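Local coordinates for protein glutathione-independent glyoxalase DJ-1 (Schizosaccharomyces pombe, PDB 4QYT) that converts methylglyoxal to D-lactate in a single step that needs no glutathione, and takes part in protection against reactive oxygen species, at residues A[8-13]-A[35-40]; A[41-46]-A[60-65]. All coordinates share one frame; numbering follows the deposited sequence. Where two conformers were deposited one is given.

How the contacts relate
Both contacts lie on the same flank of the chain, their centres about 8 Å apart, and illustrate how bonding changes from core to surface in one fold. Contact 1 is a buried pairing of two parallel strands, 7-12 and 34-39, held by backbone hydrogen bonds and packed apolar side chains. Contact 2 is a thin surface meeting of two loops, one following strand 34-39 and the other following the edge strand 59-60; the charged ends of lysine and glutamate side chains approach there without a hydrogen bond across. The two touch where Tyr38 O probably accepts a hydrogen bond from Tyr61 N, 2.9 Å away, and where Val37 CG1 packs on Tyr61 CA.

Contact 1: residues A[8-13]-A[35-40]; sequences CLFVAD and DSVYVG. With EDO (1,2-ethanediol), chain E.
Cys8 and Phe10 share one face of a parallel strand pair with Val37 and Val39, and Val11 lies on the other face with Ser36 and Tyr38. The strands belong to a beta-alpha-beta unit whose helix, 17-29, packs on the Leu9 and Val11 face. Cys8 SG, anti to its backbone N (chi1 170°), does double duty: it meets Val37 CG2 at 3.4 Å and lies over the centre of the Phe10 ring. Phe10 and Val37 run side by side, pointing the same way, with Phe10 CE1 4.1 Å from Val37 CG1; helix 83-90 adds Leu89 to this face. Val37 O approaches the ring edge and also accepts from Val11 N; Val39 N donates to Val11 O at 2.9 Å, continuing the parallel pairing. On the other face Ser36 OG is hydrogen-bonded to Asn58 N and, at 2.6 Å, to O2 of an ethanediol probably from the crystallisation liquor.

Tyr38 behaves differently. CG leaves the backbone anti to N (chi1 169°), and one ring face is centred under Gly40 N; CB packs on Val11 CG1 in the conformer given. Tyr38 OH donates to Asp13 OD2 at 2.7 Å, on the syn side, the carboxylate standing almost perpendicular to the ring. A water joins Asp13 N, Asp13 OD2 and Val39 O. A phenylalanine in place of Tyr38 would probably keep the packing on Val11 but leave Asp13 OD2 without its hydroxyl donor and the Asn42 N-H without that partner. Apolar packing thus gives way, where the strands end, to polar links: Tyr38 OH joins Asp13, after the first strand, to Asn42 N, after the second, and Asp13 OD1 connects to Lys48 N of strand 46-48.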
loop_
_atom_site.group_PDB
_atom_site.type_symbol
_atom_site.label_atom_id
_atom_site.label_comp_id
_atom_site.label_asym_id
_atom_site.label_seq_id
_atom_site.Cartn_x
_atom_site.Cartn_y
_atom_site.Cartn_z
ATOM N N CYS A 8 8.437 12.040 8.850
ATOM C CA CYS A 8 8.874 10.762 9.405
ATOM C C CYS A 8 7.709 9.783 9.396
ATOM O O CYS A 8 6.673 10.049 10.027
ATOM C CB CYS A 8 9.321 10.943 10.853
ATOM S SG CYS A 8 9.612 9.391 11.708
ATOM N N LEU A 9 7.896 8.664 8.706
ATOM C CA LEU A 9 6.952 7.551 8.767
ATOM C C LEU A 9 7.593 6.492 9.672
ATOM O O LEU A 9 8.555 5.834 9.313
ATOM C CB LEU A 9 6.712 7.056 7.344
ATOM C CG LEU A 9 5.725 5.951 7.137
ATOM C CD1 LEU A 9 4.484 5.983 7.909
ATOM C CD2 LEU A 9 5.465 5.723 5.673
ATOM N N PHE A 10 7.061 6.401 10.901
ATOM C CA PHE A 10 7.560 5.368 11.808
ATOM C C PHE A 10 7.177 4.000 11.285
ATOM O O PHE A 10 6.123 3.797 10.684
ATOM C CB PHE A 10 6.983 5.570 13.212
ATOM C CG PHE A 10 7.614 6.681 13.997
ATOM C CD1 PHE A 10 8.930 6.582 14.425
ATOM C CD2 PHE A 10 6.903 7.811 14.387
ATOM C CE1 PHE A 10 9.504 7.572 15.211
ATOM C CE2 PHE A 10 7.479 8.779 15.188
ATOM C CZ PHE A 10 8.775 8.666 15.607
ATOM N N VAL A 11 7.998 3.012 11.639
ATOM C CA VAL A 11 7.787 1.640 11.208
ATOM C C VAL A 11 8.411 0.722 12.248
ATOM O O VAL A 11 9.450 1.040 12.822
ATOM C CB VAL A 11 8.323 1.390 9.780
ATOM C CG1 VAL A 11 9.849 1.478 9.721
ATOM C CG2 VAL A 11 7.827 0.094 9.163
ATOM N N ALA A 12 7.783 -0.425 12.477
ATOM C CA ALA A 12 8.275 -1.413 13.417
ATOM C C ALA A 12 8.058 -2.785 12.786
ATOM O O ALA A 12 7.271 -2.939 11.851
ATOM C CB ALA A 12 7.493 -1.290 14.721
ATOM N N ASP A 13 8.673 -3.817 13.356
ATOM C CA ASP A 13 8.238 -5.160 12.994
ATOM C C ASP A 13 6.747 -5.273 13.276
ATOM O O ASP A 13 6.267 -4.871 14.333
ATOM C CB ASP A 13 9.087 -6.190 13.752
ATOM C CG ASP A 13 10.525 -6.096 13.366
ATOM O OD1 ASP A 13 10.851 -6.284 12.197
ATOM O OD2 ASP A 13 11.347 -5.676 14.215
ATOM N N ASP A 35 11.310 10.090 5.398
ATOM C CA ASP A 35 12.150 8.988 5.849
ATOM C C ASP A 35 11.273 7.969 6.563
ATOM O O ASP A 35 10.394 8.364 7.319
ATOM C CB ASP A 35 13.199 9.438 6.889
ATOM C CG ASP A 35 14.299 10.333 6.365
ATOM O OD1 ASP A 35 14.634 10.239 5.167
ATOM O OD2 ASP A 35 14.848 11.086 7.183
ATOM N N SER A 36 11.608 6.692 6.421
ATOM C CA SER A 36 11.077 5.676 7.316
ATOM C C SER A 36 12.045 5.509 8.464
ATOM O O SER A 36 13.264 5.438 8.274
ATOM C CB SER A 36 10.842 4.357 6.584
ATOM O OG SER A 36 12.035 3.915 5.956
ATOM N N VAL A 37 11.482 5.496 9.672
ATOM C CA VAL A 37 12.262 5.458 10.916
ATOM C C VAL A 37 11.811 4.268 11.734
ATOM O O VAL A 37 10.669 4.221 12.221
ATOM C CB VAL A 37 12.134 6.782 11.694
ATOM C CG1 VAL A 37 12.895 6.694 12.995
ATOM C CG2 VAL A 37 12.615 7.981 10.857
ATOM N N TYR A 38 12.712 3.283 11.847
ATOM C CA TYR A 38 12.424 1.987 12.442
ATOM C C TYR A 38 12.644 2.017 13.945
ATOM O O TYR A 38 13.692 2.475 14.435
ATOM C CB TYR A 38 13.343 0.954 11.787
ATOM C CG TYR A 38 13.384 -0.413 12.431
ATOM C CD1 TYR A 38 12.246 -1.226 12.479
ATOM C CD2 TYR A 38 14.569 -0.939 12.900
ATOM C CE1 TYR A 38 12.304 -2.538 12.970
ATOM C CE2 TYR A 38 14.618 -2.223 13.411
ATOM C CZ TYR A 38 13.501 -3.044 13.416
ATOM O OH TYR A 38 13.627 -4.301 13.963
ATOM N N VAL A 39 11.693 1.415 14.650
ATOM C CA VAL A 39 11.773 1.164 16.058
ATOM C C VAL A 39 11.756 -0.353 16.227
ATOM O O VAL A 39 10.742 -1.013 16.039
ATOM C CB VAL A 39 10.575 1.783 16.789
ATOM C CG1 VAL A 39 10.580 1.449 18.280
ATOM C CG2 VAL A 39 10.532 3.279 16.557
ATOM N N GLY A 40 12.896 -0.919 16.624
ATOM C CA GLY A 40 12.984 -2.360 16.775
ATOM C C GLY A 40 14.383 -2.847 17.065
ATOM O O GLY A 40 15.305 -2.040 17.197
HETATM C C1 EDO E . 13.097 2.433 2.383
HETATM O O1 EDO E . 13.011 1.095 2.034
HETATM C C2 EDO E . 11.838 3.193 2.855
HETATM O O2 EDO E . 11.325 2.520 3.919
HETATM O O HOH W 1 9.927 -3.591 16.017
#

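Contact 2: residues A[41-46]-A[60-65]; sequences ENKDRL and SYKEIP
Arg45 and Ser60 make the nearest approach between two surface loops, Arg45 CD lying 3.7 Å from Ser60 N in the conformer given. One loop carries a type I beta turn from Asn42 to Arg45, combined with an Asx turn; the other leaves the edge strand 59-60 of the DJ-1/PfpI sheet through an ST turn and a short 3-10 segment, 61-63. The Arg45 side chain is bent at chi3 (-49°), which turns NE aside from the line of the preceding carbons. This NE is hydrogen-bonded to Ala57 O, so the guanidinium is held by the strand connection rather than by Glu63, whose OE2 is 5.0 Å from Arg45 NE.

Farther along the contact, the Lys43 and Lys62 side chains cross at about a right angle. Their NZ atoms come within 4.1 Å, a like-charged approach that would probably be unfavourable by itself. Glu41 OE1, 4.5 Å from Lys62 NZ, is beyond salt-bridge range but may temper that repulsion. Lys62 reaches this spot as an extended chain beyond CG, whereas Lys43 is bent at both chi2 and chi4.

Behind this first shell, each loop is shaped by its own polar side chains. Ser60 OG accepts from Lys62 N, which fixes the start of the 3-10 segment, and the Glu63 side chain reaches Ser60 N, which donates to Glu63 OE2 at 2.9 Å from above the carboxylate plane. The other oxygen, OE1, forms a salt bridge with Arg59 NE, so the one carboxylate holds two consecutive residues of the strand end. In the opposing loop Asn42 plays the organising part: its OD1 accepts from Asp44 N at 2.8 Å and from Leu46 N at 3.0 Å, the two donors arriving from opposite faces of the amide plane.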
loop_
_atom_site.group_PDB
_atom_site.type_symbol
_atom_site.label_atom_id
_atom_site.label_comp_id
_atom_site.label_asym_id
_atom_site.label_seq_id
_atom_site.Cartn_x
_atom_site.Cartn_y
_atom_site.Cartn_z
ATOM N N GLU A 41 14.545 -4.165 17.045
ATOM C CA GLU A 41 15.786 -4.820 17.448
ATOM C C GLU A 41 16.752 -5.043 16.296
ATOM O O GLU A 41 17.909 -5.357 16.545
ATOM C CB GLU A 41 15.507 -6.137 18.195
ATOM C CG GLU A 41 14.811 -5.904 19.524
ATOM C CD GLU A 41 15.516 -4.849 20.363
ATOM O OE1 GLU A 41 16.744 -4.989 20.581
ATOM O OE2 GLU A 41 14.854 -3.875 20.796
ATOM N N ASN A 42 16.255 -5.100 15.067
ATOM C CA ASN A 42 17.097 -5.481 13.959
ATOM C C ASN A 42 18.187 -4.425 13.691
ATOM O O ASN A 42 17.922 -3.348 13.175
ATOM C CB ASN A 42 16.245 -5.748 12.702
ATOM C CG ASN A 42 17.074 -6.319 11.574
ATOM O OD1 ASN A 42 17.832 -5.599 10.919
ATOM N ND2 ASN A 42 17.062 -7.636 11.456
ATOM N N LYS A 43 19.437 -4.854 13.707
ATOM C CA LYS A 43 20.538 -3.906 13.587
ATOM C C LYS A 43 20.807 -3.426 12.162
ATOM O O LYS A 43 21.579 -2.502 11.948
ATOM C CB LYS A 43 21.805 -4.516 14.171
ATOM C CG LYS A 43 21.686 -4.826 15.655
ATOM C CD LYS A 43 21.172 -3.636 16.460
ATOM C CE LYS A 43 21.033 -3.964 17.946
ATOM N NZ LYS A 43 21.611 -2.919 18.844
ATOM N N ASP A 44 20.179 -4.074 11.193
ATOM C CA ASP A 44 20.396 -3.770 9.782
ATOM C C ASP A 44 19.246 -2.948 9.193
ATOM O O ASP A 44 19.217 -2.705 7.996
ATOM C CB ASP A 44 20.578 -5.071 8.981
ATOM C CG ASP A 44 21.765 -5.875 9.447
ATOM O OD1 ASP A 44 22.790 -5.246 9.801
ATOM O OD2 ASP A 44 21.584 -7.085 9.692
ATOM N N ARG A 45 18.293 -2.618 10.062
ATOM C CA ARG A 45 17.080 -1.887 9.705
ATOM C C ARG A 45 16.214 -2.677 8.756
ATOM O O ARG A 45 15.542 -2.106 7.896
ATOM C CB ARG A 45 17.407 -0.538 9.086
ATOM C CG ARG A 45 18.368 0.281 9.928
ATOM C CD ARG A 45 18.534 1.659 9.330
ATOM N NE ARG A 45 18.801 1.587 7.896
ATOM C CZ ARG A 45 20.008 1.425 7.384
ATOM N NH1 ARG A 45 21.029 1.235 8.191
ATOM N NH2 ARG A 45 20.170 1.324 6.075
ATOM N N LEU A 46 16.306 -3.995 8.864
ATOM C CA LEU A 46 15.451 -4.865 8.090
ATOM C C LEU A 46 14.213 -5.145 8.913
ATOM O O LEU A 46 14.284 -5.676 10.019
ATOM C CB LEU A 46 16.181 -6.154 7.709
ATOM C CG LEU A 46 15.319 -7.137 6.902
ATOM C CD1 LEU A 46 14.866 -6.541 5.570
ATOM C CD2 LEU A 46 16.071 -8.442 6.676
ATOM N N SER A 60 17.176 4.048 11.752
ATOM C CA SER A 60 16.727 3.613 13.053
ATOM C C SER A 60 16.460 4.825 13.931
ATOM O O SER A 60 17.213 5.787 13.910
ATOM C CB SER A 60 17.803 2.763 13.720
ATOM O OG SER A 60 17.482 2.561 15.084
ATOM N N TYR A 61 15.445 4.746 14.787
ATOM C CA TYR A 61 15.181 5.826 15.722
ATOM C C TYR A 61 16.358 6.064 16.660
ATOM O O TYR A 61 16.492 7.156 17.206
ATOM C CB TYR A 61 13.901 5.636 16.518
ATOM C CG TYR A 61 13.983 4.750 17.725
ATOM C CD1 TYR A 61 14.322 3.423 17.659
ATOM C CD2 TYR A 61 13.630 5.235 18.970
ATOM C CE1 TYR A 61 14.325 2.607 18.771
ATOM C CE2 TYR A 61 13.615 4.425 20.091
ATOM C CZ TYR A 61 13.999 3.112 19.992
ATOM O OH TYR A 61 13.979 2.289 21.108
ATOM N N LYS A 62 17.214 5.062 16.843
ATOM C CA LYS A 62 18.355 5.204 17.730
ATOM C C LYS A 62 19.362 6.222 17.229
ATOM O O LYS A 62 20.233 6.677 17.970
ATOM C CB LYS A 62 19.013 3.857 17.976
ATOM C CG LYS A 62 18.104 2.850 18.667
ATOM C CD LYS A 62 18.763 1.542 19.059
ATOM C CE LYS A 62 17.705 0.577 19.596
ATOM N NZ LYS A 62 18.154 -0.829 19.707
ATOM N N GLU A 63 19.230 6.600 15.962
ATOM C CA GLU A 63 20.045 7.656 15.359
ATOM C C GLU A 63 19.693 9.047 15.853
ATOM O O GLU A 63 20.427 10.014 15.574
ATOM C CB GLU A 63 19.921 7.674 13.840
ATOM C CG GLU A 63 20.418 6.417 13.163
ATOM C CD GLU A 63 20.002 6.328 11.721
ATOM O OE1 GLU A 63 19.875 7.380 11.049
ATOM O OE2 GLU A 63 19.791 5.189 11.235
ATOM N N ILE A 64 18.542 9.207 16.486
ATOM C CA ILE A 64 17.985 10.506 16.819
ATOM C C ILE A 64 18.030 10.646 18.329
ATOM O O ILE A 64 17.413 9.853 19.013
ATOM C CB ILE A 64 16.550 10.648 16.283
ATOM C CG1 ILE A 64 16.513 10.386 14.772
ATOM C CG2 ILE A 64 16.026 12.034 16.611
ATOM C CD1 ILE A 64 15.110 10.170 14.221
ATOM N N PRO A 65 18.815 11.606 18.874
ATOM C CA PRO A 65 19.171 11.504 20.290
ATOM C C PRO A 65 18.067 11.866 21.241
ATOM O O PRO A 65 18.177 11.546 22.424
ATOM C CB PRO A 65 20.383 12.417 20.412
ATOM C CG PRO A 65 20.233 13.406 19.292
ATOM C CD PRO A 65 19.693 12.562 18.164
#